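Local coordinates for putative arsenate reductase (Streptococcus mutans UA159, PDB 3FZ4), which probably reduces arsenate, as a redox-active member of the ArsC family with a thioredoxin-like fold, at residues A21-D24 with D29-A32; N47-S52 with K57-T62. The protein carries 1 engineered substitution. All coordinates share one frame; numbering follows the deposited sequence.

Contact 1: A21-D24 with D29-A32; sequences AELD and DYDA
In the beta-alpha-beta unit that opens this thioredoxin-type fold, the last turns of helix 14-26 meet strand 30-34 where Leu23 and Asp24 receive the side chain of Tyr30. Leu23 lies over one face of the phenol ring. Its CD1 stands 4.0 Å from the centroid of the Tyr30 ring, 15° off the normal and displaced toward the rim, a CH-pi contact. Further along the ring, Leu23 CB approaches Tyr30 CE2 at 3.7 Å. With CG placed between the backbone N and the carbonyl carbon of Tyr30 (chi1 65°), the ring reaches across to the helix and presents its hydroxyl to Asp24. Tyr30 OH donates a hydrogen bond of 2.7 Å to Asp24 OD1, which it meets on the syn side, 24° out of the carboxylate plane. Asp24 OD1 in turn lies at the ring's edge, near its plane. Leu23 thus packs on the face while Asp24 holds the hydroxyl end. Leu23 is buried and also touches Phe7 and Tyr115, whereas Asp24 is exposed. Tyr30 further contacts Leu5 and Lys20, and Asp31 pairs through its backbone with Leu5 and Phe7, joining strand 30-34 to the parallel strand 5-9.

Contact 2: N47-S52 with K57-T62; sequences NWLENS and KKFFNT. With EDO (1,2-ethanediol), chain C.
Phe59 lays one face of its ring against Leu49, whose CD2 methyl sits 3.6 Å from the centroid of the Phe59 ring and 18° off its normal. This CH-pi contact is displaced toward the rim, and Leu49 CD2 comes within 3.4 Å of Phe59 CD2. The two side chains run past each other in opposite directions, and of the Leu49 branches CD2 does the touching. Phe59 CG is turned away from its own carbonyl carbon (chi1 -70°), which carries the ring from the 3-10 turn at 57-59 to helix 42-51. There Trp48 joins through its CB, 3.7 Å from Phe59 CE1, and the two side chains cross obliquely. The indole NE1 is engaged by the carbonyl of Gly104. Ser52 comes to the phenyl edge, close to the ring plane, with OG 3.5 Å from Phe59 CZ.

That hydroxyl is held by the helix itself: Ser52 OG donates to Trp48 O over 2.8 Å, tilted 29° from the carbonyl plane. Ser52 N reaches the same oxygen from the opposite face, so Trp48 O is gripped by two donors, and Ser52 OG is also hydrogen-bonded to Leu54 N. Away from Phe59, an ethanediol, probably from the crystallisation liquor, donates from O1 to Asn51 O at 2.7 Å. Ile109 of strand 105-109 packs on Phe59 and Leu81 and Ala84 of helix 81-90 on Leu49, so the contact ties helix 42-51 to the 3-10 turn after it, between that strand and helix. Between the two segments the attraction is therefore apolar, made of methyl, methylene and aromatic surfaces; the hydroxyl at the ring's edge has its polar needs met within 47-52 and by Leu54, which lets it border the phenyl group without a polar partner in 57-62.

From the N terminus the chain runs through strand 5-9 and helix 14-26, and contact 1 closes the short connection between that helix and strand 30-34. The strand then leads into helix 42-51, after which contact 2 closes a second short connection as the chain turns back at 57-62. The two contacts are in series, neither nested nor crossed. They lie on opposite sides of the molecule's centre, with their own centres about 22 Å apart and no direct touch. Contact 1 secures a helix to the outermost strand 30-34, whereas contact 2 belongs to the helical part beside the other outermost strand, 105-109.

Contact 1: A21-D24 with D29-A32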
# COMPACT_ATOMS: atom_id res chain seq x y z
N ALA A 21 -11.79 -9.76 4.46
CA ALA A 21 -12.59 -10.97 4.66
C ALA A 21 -11.70 -12.20 4.60
O ALA A 21 -11.93 -13.16 5.35
CB ALA A 21 -13.75 -11.07 3.65
N GLU A 22 -10.74 -12.25 3.66
CA GLU A 22 -9.85 -13.41 3.61
C GLU A 22 -8.97 -13.51 4.85
O GLU A 22 -8.80 -14.62 5.39
CB GLU A 22 -9.00 -13.40 2.34
CG GLU A 22 -8.24 -14.69 2.21
CD GLU A 22 -7.17 -14.69 1.14
OE1 GLU A 22 -6.91 -13.63 0.54
OE2 GLU A 22 -6.56 -15.78 0.97
N LEU A 23 -8.41 -12.39 5.31
CA LEU A 23 -7.64 -12.43 6.56
C LEU A 23 -8.47 -12.98 7.71
O LEU A 23 -7.97 -13.77 8.51
CB LEU A 23 -7.12 -11.05 6.92
CG LEU A 23 -6.04 -10.49 6.01
CD1 LEU A 23 -5.77 -9.01 6.33
CD2 LEU A 23 -4.79 -11.33 6.09
N ASP A 24 -9.73 -12.57 7.78
CA ASP A 24 -10.61 -13.07 8.85
C ASP A 24 -10.86 -14.58 8.69
O ASP A 24 -10.83 -15.32 9.67
CB ASP A 24 -11.90 -12.28 8.88
CG ASP A 24 -11.69 -10.83 9.30
OD1 ASP A 24 -10.69 -10.52 10.00
OD2 ASP A 24 -12.55 -9.97 8.98
N ASP A 29 -3.45 -13.11 12.40
CA ASP A 29 -3.42 -11.87 13.18
C ASP A 29 -2.99 -10.71 12.31
O ASP A 29 -2.00 -10.80 11.58
CB ASP A 29 -2.50 -11.99 14.37
CG ASP A 29 -2.92 -13.09 15.29
OD1 ASP A 29 -3.70 -12.80 16.22
OD2 ASP A 29 -2.51 -14.23 15.06
N TYR A 30 -3.75 -9.64 12.35
CA TYR A 30 -3.35 -8.44 11.63
C TYR A 30 -3.83 -7.20 12.39
O TYR A 30 -4.81 -7.25 13.15
CB TYR A 30 -3.90 -8.42 10.20
CG TYR A 30 -5.40 -8.36 10.13
CD1 TYR A 30 -6.08 -7.14 9.98
CD2 TYR A 30 -6.17 -9.51 10.25
CE1 TYR A 30 -7.45 -7.08 9.95
CE2 TYR A 30 -7.54 -9.46 10.21
CZ TYR A 30 -8.19 -8.22 10.06
OH TYR A 30 -9.54 -8.08 10.02
N ASP A 31 -3.14 -6.09 12.13
CA ASP A 31 -3.53 -4.76 12.61
C ASP A 31 -4.02 -3.96 11.42
O ASP A 31 -3.23 -3.69 10.51
CB ASP A 31 -2.28 -4.12 13.21
CG ASP A 31 -2.52 -2.72 13.75
OD1 ASP A 31 -3.65 -2.39 14.17
OD2 ASP A 31 -1.53 -1.96 13.77
N ALA A 32 -5.29 -3.60 11.40
CA ALA A 32 -5.86 -2.82 10.30
C ALA A 32 -5.61 -1.35 10.57
O ALA A 32 -5.94 -0.81 11.64
CB ALA A 32 -7.36 -3.11 10.14

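Contact 2: N47-S52 with K57-T62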
# COMPACT_ATOMS: atom_id res chain seq x y z
N ASN A 47 11.91 2.55 2.16
CA ASN A 47 12.51 1.23 2.23
C ASN A 47 11.82 0.26 1.27
O ASN A 47 12.49 -0.51 0.60
CB ASN A 47 12.49 0.69 3.65
CG ASN A 47 13.46 -0.44 3.85
OD1 ASN A 47 14.68 -0.25 3.75
ND2 ASN A 47 12.94 -1.62 4.13
N TRP A 48 10.49 0.31 1.18
CA TRP A 48 9.79 -0.53 0.24
C TRP A 48 10.20 -0.18 -1.18
O TRP A 48 10.41 -1.08 -2.01
CB TRP A 48 8.29 -0.33 0.37
CG TRP A 48 7.71 -0.63 1.72
CD1 TRP A 48 8.26 -1.38 2.73
CD2 TRP A 48 6.45 -0.17 2.21
NE1 TRP A 48 7.41 -1.42 3.81
CE2 TRP A 48 6.27 -0.71 3.50
CE3 TRP A 48 5.41 0.60 1.64
CZ2 TRP A 48 5.12 -0.45 4.26
CZ3 TRP A 48 4.28 0.85 2.41
CH2 TRP A 48 4.15 0.33 3.70
N LEU A 49 10.26 1.10 -1.51
CA LEU A 49 10.57 1.49 -2.88
C LEU A 49 11.95 1.03 -3.29
O LEU A 49 12.15 0.66 -4.46
CB LEU A 49 10.49 3.00 -3.06
CG LEU A 49 9.16 3.69 -2.74
CD1 LEU A 49 9.26 5.16 -3.09
CD2 LEU A 49 8.00 3.06 -3.50
N GLU A 50 12.88 1.09 -2.34
CA GLU A 50 14.26 0.73 -2.61
C GLU A 50 14.50 -0.77 -2.70
O GLU A 50 15.29 -1.22 -3.54
CB GLU A 50 15.19 1.34 -1.56
CG GLU A 50 15.26 2.88 -1.58
CD GLU A 50 16.13 3.48 -2.70
OE1 GLU A 50 16.80 2.73 -3.45
OE2 GLU A 50 16.16 4.72 -2.83
N ASN A 51 13.81 -1.54 -1.86
CA ASN A 51 14.19 -2.94 -1.62
C ASN A 51 13.21 -3.99 -2.05
O ASN A 51 13.56 -5.16 -2.10
CB ASN A 51 14.53 -3.13 -0.15
CG ASN A 51 15.73 -2.29 0.26
OD1 ASN A 51 16.81 -2.43 -0.30
ND2 ASN A 51 15.52 -1.37 1.18
N SER A 52 11.99 -3.60 -2.38
CA SER A 52 10.99 -4.58 -2.79
C SER A 52 11.21 -5.21 -4.16
O SER A 52 10.67 -6.27 -4.46
CB SER A 52 9.60 -3.96 -2.75
OG SER A 52 9.44 -3.00 -3.76
N LYS A 57 5.52 2.67 -9.98
CA LYS A 57 4.12 2.92 -10.25
C LYS A 57 3.20 1.94 -9.51
O LYS A 57 2.04 2.26 -9.23
CB LYS A 57 3.91 2.83 -11.76
CG LYS A 57 2.58 3.32 -12.18
CD LYS A 57 2.33 2.99 -13.64
CE LYS A 57 1.09 3.67 -14.12
NZ LYS A 57 0.60 3.09 -15.39
N LYS A 58 3.73 0.76 -9.16
CA LYS A 58 2.94 -0.23 -8.44
C LYS A 58 2.51 0.24 -7.04
O LYS A 58 1.57 -0.31 -6.46
CB LYS A 58 3.68 -1.56 -8.33
CG LYS A 58 3.70 -2.30 -9.64
CD LYS A 58 4.50 -3.59 -9.59
CE LYS A 58 4.10 -4.54 -10.73
NZ LYS A 58 3.54 -3.84 -11.94
N PHE A 59 3.20 1.24 -6.50
CA PHE A 59 2.84 1.78 -5.21
C PHE A 59 1.80 2.88 -5.25
O PHE A 59 1.35 3.32 -4.18
CB PHE A 59 4.10 2.31 -4.52
CG PHE A 59 5.04 1.21 -4.08
CD1 PHE A 59 4.95 0.68 -2.79
CD2 PHE A 59 6.00 0.71 -4.97
CE1 PHE A 59 5.79 -0.34 -2.40
CE2 PHE A 59 6.86 -0.30 -4.57
CZ PHE A 59 6.76 -0.82 -3.30
N PHE A 60 1.43 3.35 -6.43
CA PHE A 60 0.49 4.44 -6.55
C PHE A 60 -0.91 4.01 -6.89
O PHE A 60 -1.14 3.04 -7.65
CB PHE A 60 0.94 5.42 -7.64
CG PHE A 60 2.08 6.30 -7.20
CD1 PHE A 60 3.41 5.81 -7.23
CD2 PHE A 60 1.84 7.59 -6.74
CE1 PHE A 60 4.47 6.63 -6.80
CE2 PHE A 60 2.89 8.41 -6.30
CZ PHE A 60 4.20 7.93 -6.35
N ASN A 61 -1.85 4.76 -6.36
CA ASN A 61 -3.27 4.54 -6.63
C ASN A 61 -3.63 5.26 -7.93
O ASN A 61 -4.18 6.35 -7.93
CB ASN A 61 -4.06 5.09 -5.44
CG ASN A 61 -5.53 4.91 -5.58
OD1 ASN A 61 -6.00 4.12 -6.38
ND2 ASN A 61 -6.28 5.67 -4.80
N THR A 62 -3.29 4.61 -9.04
CA THR A 62 -3.38 5.23 -10.36
C THR A 62 -4.81 5.47 -10.83
O THR A 62 -5.02 6.31 -11.72
CB THR A 62 -2.64 4.39 -11.43
OG1 THR A 62 -3.18 3.07 -11.44
CG2 THR A 62 -1.15 4.28 -11.15
C1 EDO C . 16.07 -6.15 -0.96
O1 EDO C . 15.96 -6.29 -2.35
C2 EDO C . 17.30 -5.38 -0.53
O2 EDO C . 17.49 -5.76 0.83